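Local coordinates for NAD-dependent formate dehydrogenase gamma subunit (Cupriavidus necator, PDB 6VW7), which carries a [2Fe-2S] cluster in a thioredoxin-like domain and probably relays electrons within an NAD-dependent formate dehydrogenase, paired with its beta subunit, at residues Ala91-Val95 against Gly96-Leu100; Val126-Leu129 against Gly130-Cys134. All coordinates share one frame; numbering follows the deposited sequence. Where two conformers were deposited one is given.

Both contacts are local turns of the same thioredoxin-like domain, and they meet at one [2Fe-2S] cluster, each at a different iron. Interaction 1 ends helix 90-94, starts helix 97-108 and supplies one cysteine to the first iron; interaction 2, in the loop between strands 121-126 and 138-140, supplies both cysteines of the second iron. The first is partly buried, with E98 at its exposed margin and backbone bonds doing most of the work; the second is buried throughout and adds a sulfur acceptor and a side-chain amide. The two touch where A91 CB packs on the carbonyl of C132, and residues of the beta subunit's chain lie against both.

Interaction 1. Residues Ala91-Val95 against Gly96-Leu100; sequences ACQSV and GAEAL. With FES (Fe2/s2 (inorganic) cluster), chain E.
C92 and A97 meet where helix 90-94 stops and helix 97-108 begins, and their CB atoms pack 3.7 Å apart. From that CB the C92 side chain continues to the cluster: with SG anti to the carbonyl carbon (chi1 -73°), the sulfur ends 2.5 Å from the first iron, FE1, which C87 also binds. The helix is closed by a Schellman motif. A97 N donates to C92 O at 2.8 Å, and G96 N, at the C-prime position with positive phi, donates to Q93 O at 3.2 Å. C92 O also takes a bond from V95 N, the two donors coming from opposite faces of its carbonyl plane. G96 then serves as N-cap of the next helix. E98, bent at chi2, folds its carboxylate back so that OE2 lies 2.8 Å from Q93 O. The extended Q93 side chain gives a hydrogen bond from NE2 to R88 O and takes one at OE1 from Q430 of the beta subunit's chain, while S94 OG donates a hydrogen bond to A91 O, three residues back, at 2.7 Å. Two backbone bonds to C92 O and a metal bond at its sulfur thus tie the cluster ligand directly to the helix end, which probably limits how far C92 can shift.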
ATOM      1  N   ALA A  91       5.877   8.927  -6.873  1.00 25.85           N
ATOM      2  CA  ALA A  91       4.690   9.315  -7.636  1.00 26.44           C
ATOM      3  C   ALA A  91       4.300  10.757  -7.334  1.00 28.37           C
ATOM      4  O   ALA A  91       3.970  11.524  -8.246  1.00 30.70           O
ATOM      5  CB  ALA A  91       3.529   8.358  -7.397  1.00 23.33           C
ATOM      6  N   CYS A  92       4.336  11.150  -6.063  1.00 29.15           N
ATOM      7  CA  CYS A  92       4.079  12.550  -5.752  1.00 28.76           C
ATOM      8  C   CYS A  92       5.148  13.471  -6.325  1.00 28.46           C
ATOM      9  O   CYS A  92       4.832  14.601  -6.713  1.00 26.58           O
ATOM     10  CB  CYS A  92       3.923  12.727  -4.250  1.00 29.64           C
ATOM     11  SG  CYS A  92       2.344  12.041  -3.734  1.00 26.25           S
ATOM     12  N   GLN A  93       6.411  13.027  -6.366  1.00 26.20           N
ATOM     13  CA  GLN A  93       7.457  13.803  -7.034  1.00 27.68           C
ATOM     14  C   GLN A  93       7.081  14.129  -8.466  1.00 28.64           C
ATOM     15  O   GLN A  93       7.348  15.238  -8.949  1.00 26.76           O
ATOM     16  CB  GLN A  93       8.782  13.044  -7.049  1.00 29.98           C
ATOM     17  CG  GLN A  93       9.537  12.992  -5.750  1.00 31.33           C
ATOM     18  CD  GLN A  93      10.672  11.998  -5.826  1.00 30.78           C
ATOM     19  OE1 GLN A  93      11.193  11.706  -6.919  1.00 31.15           O
ATOM     20  NE2 GLN A  93      11.031  11.427  -4.685  1.00 31.40           N
ATOM     21  N   SER A  94       6.536  13.138  -9.182  1.00 28.72           N
ATOM     22  CA  SER A  94       6.230  13.288 -10.602  1.00 32.47           C
ATOM     23  C   SER A  94       5.152  14.327 -10.861  1.00 31.80           C
ATOM     24  O   SER A  94       5.006  14.776 -12.005  1.00 29.81           O
ATOM     25  CB  SER A  94       5.834  11.936 -11.193  1.00 33.23           C
ATOM     26  OG  SER A  94       4.499  11.612 -10.892  1.00 30.98           O
ATOM     27  N   VAL A  95       4.378  14.698  -9.842  1.00 30.10           N
ATOM     28  CA  VAL A  95       3.353  15.722 -10.007  1.00 32.31           C
ATOM     29  C   VAL A  95       3.579  16.896  -9.059  1.00 32.98           C
ATOM     30  O   VAL A  95       2.634  17.608  -8.711  1.00 32.98           O
ATOM     31  CB  VAL A  95       1.944  15.129  -9.820  1.00 30.99           C
ATOM     32  CG1 VAL A  95       1.621  14.190 -10.991  1.00 27.22           C
ATOM     33  CG2 VAL A  95       1.824  14.420  -8.454  1.00 29.64           C
ATOM     34  N   GLY A  96       4.816  17.113  -8.643  1.00 33.50           N
ATOM     35  CA  GLY A  96       5.202  18.352  -8.003  1.00 34.73           C
ATOM     36  C   GLY A  96       5.473  18.332  -6.507  1.00 34.96           C
ATOM     37  O   GLY A  96       5.451  19.407  -5.884  1.00 38.11           O
ATOM     38  N   ALA A  97       5.738  17.165  -5.915  1.00 33.20           N
ATOM     39  CA  ALA A  97       5.950  17.115  -4.465  1.00 34.20           C
ATOM     40  C   ALA A  97       7.144  17.958  -4.030  1.00 36.05           C
ATOM     41  O   ALA A  97       7.154  18.477  -2.910  1.00 34.16           O
ATOM     42  CB  ALA A  97       6.130  15.667  -3.992  1.00 31.26           C
ATOM     43  N   GLU A  98       8.160  18.108  -4.891  1.00 37.88           N
ATOM     44  CA  GLU A  98       9.367  18.818  -4.473  1.00 40.10           C
ATOM     45  C   GLU A  98       9.096  20.303  -4.270  1.00 41.26           C
ATOM     46  O   GLU A  98       9.524  20.887  -3.267  1.00 43.38           O
ATOM     47  CB  GLU A  98      10.473  18.641  -5.511  1.00 43.81           C
ATOM     48  CG  GLU A  98      10.744  17.208  -5.948  1.00 47.02           C
ATOM     49  CD  GLU A  98      10.091  16.883  -7.302  1.00 47.48           C
ATOM     50  OE1 GLU A  98      10.867  16.539  -8.243  1.00 50.49           O
ATOM     51  OE2 GLU A  98       8.845  17.070  -7.452  1.00 41.14           O
ATOM     52  N   ALA A  99       8.375  20.928  -5.203  1.00 39.27           N
ATOM     53  CA  ALA A  99       8.014  22.333  -5.038  1.00 40.65           C
ATOM     54  C   ALA A  99       7.075  22.525  -3.852  1.00 40.05           C
ATOM     55  O   ALA A  99       7.178  23.523  -3.131  1.00 40.22           O
ATOM     56  CB  ALA A  99       7.373  22.869  -6.321  1.00 39.69           C
ATOM     57  N   LEU A 100       6.156  21.582  -3.637  1.00 39.15           N
ATOM     58  CA  LEU A 100       5.253  21.683  -2.498  1.00 40.38           C
ATOM     59  C   LEU A 100       6.023  21.658  -1.186  1.00 39.91           C
ATOM     60  O   LEU A 100       5.706  22.412  -0.258  1.00 41.20           O
ATOM     61  CB  LEU A 100       4.224  20.553  -2.541  1.00 39.61           C
ATOM     62  CG  LEU A 100       3.291  20.447  -1.327  1.00 39.36           C
ATOM     63  CD1 LEU A 100       2.385  21.672  -1.190  1.00 39.61           C
ATOM     64  CD2 LEU A 100       2.463  19.168  -1.397  1.00 39.26           C
TER
HETATM   65 FE1  FES E 301       3.066   9.973  -2.628  1.00 26.86          FE
HETATM   66 FE2  FES E 301       2.433   7.385  -3.050  1.00 40.07          FE
HETATM   67  S1  FES E 301       1.186   8.940  -2.040  1.00 26.45           S
HETATM   68  S2  FES E 301       4.213   8.536  -3.804  1.00 24.65           S

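Interaction 2. Residues Val126-Leu129 against Gly130-Cys134; sequences VYCL and GQCAC. With FES (Fe2/s2 (inorganic) cluster), chain E.
C128 SG and C132 SG lie 3.3 Å apart, both bound to the second iron, FE2, forming the CxxxC half of the cluster site in this thioredoxin-like ferredoxin fold. C128 SG is 2.6 Å from the iron and C132 SG 2.5 Å. To get there the C128 sulfur stands anti to its own nitrogen (chi1 -171°), whereas that of C132 lies beside the backbone N. The C128 sulfur is also an acceptor: G130 N gives it a fairly straight N-H...S bond, 3.3 Å long at 159°, which may draw some charge off the thiolate. Facing the cluster's S1 sulfide are backbone nitrogens, L129 N at 3.2 Å and Q131 N a little farther. L129 O is satisfied by the side chain of Q131, whose bent chain lays CG against L129 CB and brings NE2 to L129 O, a hydrogen bond of 3.0 Å whose donor sits above the carbonyl plane. The other end of that amide, OE1, is held by T14 of the beta subunit's chain. Arginines of that chain take further carbonyls: R225 those of Y127 and C128, R194 that of G130. C132 itself sits in a type I turn from Q131 to C134, closed by C134 N donating to Q131 O at 3.0 Å.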
ATOM      1  N   VAL A 126       6.798  11.982   4.654  1.00 27.33           N
ATOM      2  CA  VAL A 126       6.319  10.608   4.604  1.00 25.45           C
ATOM      3  C   VAL A 126       6.663  10.078   3.221  1.00 27.06           C
ATOM      4  O   VAL A 126       6.774  10.846   2.259  1.00 27.41           O
ATOM      5  CB  VAL A 126       4.802  10.517   4.903  1.00 25.04           C
ATOM      6  CG1 VAL A 126       3.994  11.310   3.876  1.00 23.89           C
ATOM      7  CG2 VAL A 126       4.334   9.059   4.989  1.00 23.20           C
ATOM      8  N   TYR A 127       6.886   8.768   3.128  1.00 24.98           N
ATOM      9  CA  TYR A 127       7.333   8.134   1.887  1.00 25.36           C
ATOM     10  C   TYR A 127       6.223   7.212   1.385  1.00 23.71           C
ATOM     11  O   TYR A 127       6.206   6.007   1.649  1.00 22.56           O
ATOM     12  CB  TYR A 127       8.687   7.420   2.120  1.00 28.03           C
ATOM     13  CG  TYR A 127       9.721   8.466   2.503  1.00 31.41           C
ATOM     14  CD1 TYR A 127      10.306   9.276   1.535  1.00 30.92           C
ATOM     15  CD2 TYR A 127      10.036   8.709   3.836  1.00 32.44           C
ATOM     16  CE1 TYR A 127      11.209  10.280   1.884  1.00 33.45           C
ATOM     17  CE2 TYR A 127      10.949   9.698   4.193  1.00 32.71           C
ATOM     18  CZ  TYR A 127      11.523  10.478   3.222  1.00 35.09           C
ATOM     19  OH  TYR A 127      12.418  11.463   3.594  1.00 37.41           O
ATOM     20  N   CYS A 128       5.274   7.826   0.669  1.00 27.21           N
ATOM     21  CA  CYS A 128       4.078   7.233   0.066  1.00 24.84           C
ATOM     22  C   CYS A 128       2.951   7.018   1.077  1.00 24.85           C
ATOM     23  O   CYS A 128       3.118   6.361   2.111  1.00 23.40           O
ATOM     24  CB  CYS A 128       4.407   5.919  -0.648  1.00 23.08           C
ATOM     25  SG  CYS A 128       3.040   5.302  -1.622  1.00 22.00           S
ATOM     26  N   LEU A 129       1.787   7.578   0.766  1.00 25.86           N
ATOM     27  CA  LEU A 129       0.571   7.364   1.538  1.00 25.19           C
ATOM     28  C   LEU A 129      -0.399   6.422   0.839  1.00 22.37           C
ATOM     29  O   LEU A 129      -1.562   6.324   1.252  1.00 20.89           O
ATOM     30  CB  LEU A 129      -0.112   8.700   1.816  1.00 25.05           C
ATOM     31  CG  LEU A 129       0.707   9.626   2.722  1.00 27.77           C
ATOM     32  CD1 LEU A 129       0.257  11.096   2.602  1.00 25.63           C
ATOM     33  CD2 LEU A 129       0.595   9.134   4.162  1.00 27.95           C
ATOM     34  N   GLY A 130       0.051   5.729  -0.214  1.00 21.89           N
ATOM     35  CA  GLY A 130      -0.866   4.938  -1.006  1.00 17.82           C
ATOM     36  C   GLY A 130      -1.899   5.777  -1.727  1.00 19.73           C
ATOM     37  O   GLY A 130      -2.953   5.267  -2.100  1.00 20.88           O
ATOM     38  N   GLN A 131      -1.605   7.060  -1.946  1.00 20.99           N
ATOM     39  CA  GLN A 131      -2.453   7.987  -2.681  1.00 20.56           C
ATOM     40  C   GLN A 131      -1.808   8.384  -4.007  1.00 21.75           C
ATOM     41  O   GLN A 131      -1.987   9.510  -4.479  1.00 22.26           O
ATOM     42  CB  GLN A 131      -2.722   9.233  -1.838  1.00 23.17           C
ATOM     43  CG  GLN A 131      -3.232   8.944  -0.390  1.00 24.12           C
ATOM     44  CD  GLN A 131      -4.406   8.012  -0.376  1.00 27.06           C
ATOM     45  OE1 GLN A 131      -5.342   8.173  -1.153  1.00 29.22           O
ATOM     46  NE2 GLN A 131      -4.357   7.004   0.500  1.00 27.22           N
ATOM     47  N   CYS A 132      -1.042   7.459  -4.590  1.00 18.90           N
ATOM     48  CA  CYS A 132      -0.053   7.773  -5.622  1.00 21.81           C
ATOM     49  C   CYS A 132      -0.661   8.254  -6.937  1.00 24.97           C
ATOM     50  O   CYS A 132       0.071   8.792  -7.781  1.00 27.36           O
ATOM     51  CB  CYS A 132       0.807   6.549  -5.894  1.00 21.65           C
ATOM     52  SG  CYS A 132       1.276   5.650  -4.403  1.00 22.93           S
ATOM     53  N   ALA A 133      -1.944   8.014  -7.168  1.00 25.56           N
ATOM     54  CA  ALA A 133      -2.604   8.501  -8.373  1.00 27.43           C
ATOM     55  C   ALA A 133      -3.318   9.834  -8.179  1.00 28.00           C
ATOM     56  O   ALA A 133      -3.952  10.321  -9.123  1.00 28.51           O
ATOM     57  CB  ALA A 133      -3.605   7.460  -8.880  1.00 27.55           C
ATOM     58  N   CYS A 134      -3.265  10.432  -6.986  1.00 27.90           N
ATOM     59  CA  CYS A 134      -3.934  11.710  -6.761  0.74 29.25           C
ATOM     60  C   CYS A 134      -3.068  12.624  -5.907  1.00 28.65           C
ATOM     61  O   CYS A 134      -3.563  13.370  -5.056  1.00 26.13           O
ATOM     62  CB  CYS A 134      -5.316  11.509  -6.138  0.74 27.68           C
ATOM     63  SG  CYS A 134      -5.345  10.762  -4.494  0.74 29.56           S
TER
HETATM   64 FE1  FES E 301       3.066   9.973  -2.628  1.00 26.86          FE
HETATM   65 FE2  FES E 301       2.433   7.385  -3.050  1.00 40.07          FE
HETATM   66  S1  FES E 301       1.186   8.940  -2.040  1.00 26.45           S
HETATM   67  S2  FES E 301       4.213   8.536  -3.804  1.00 24.65           S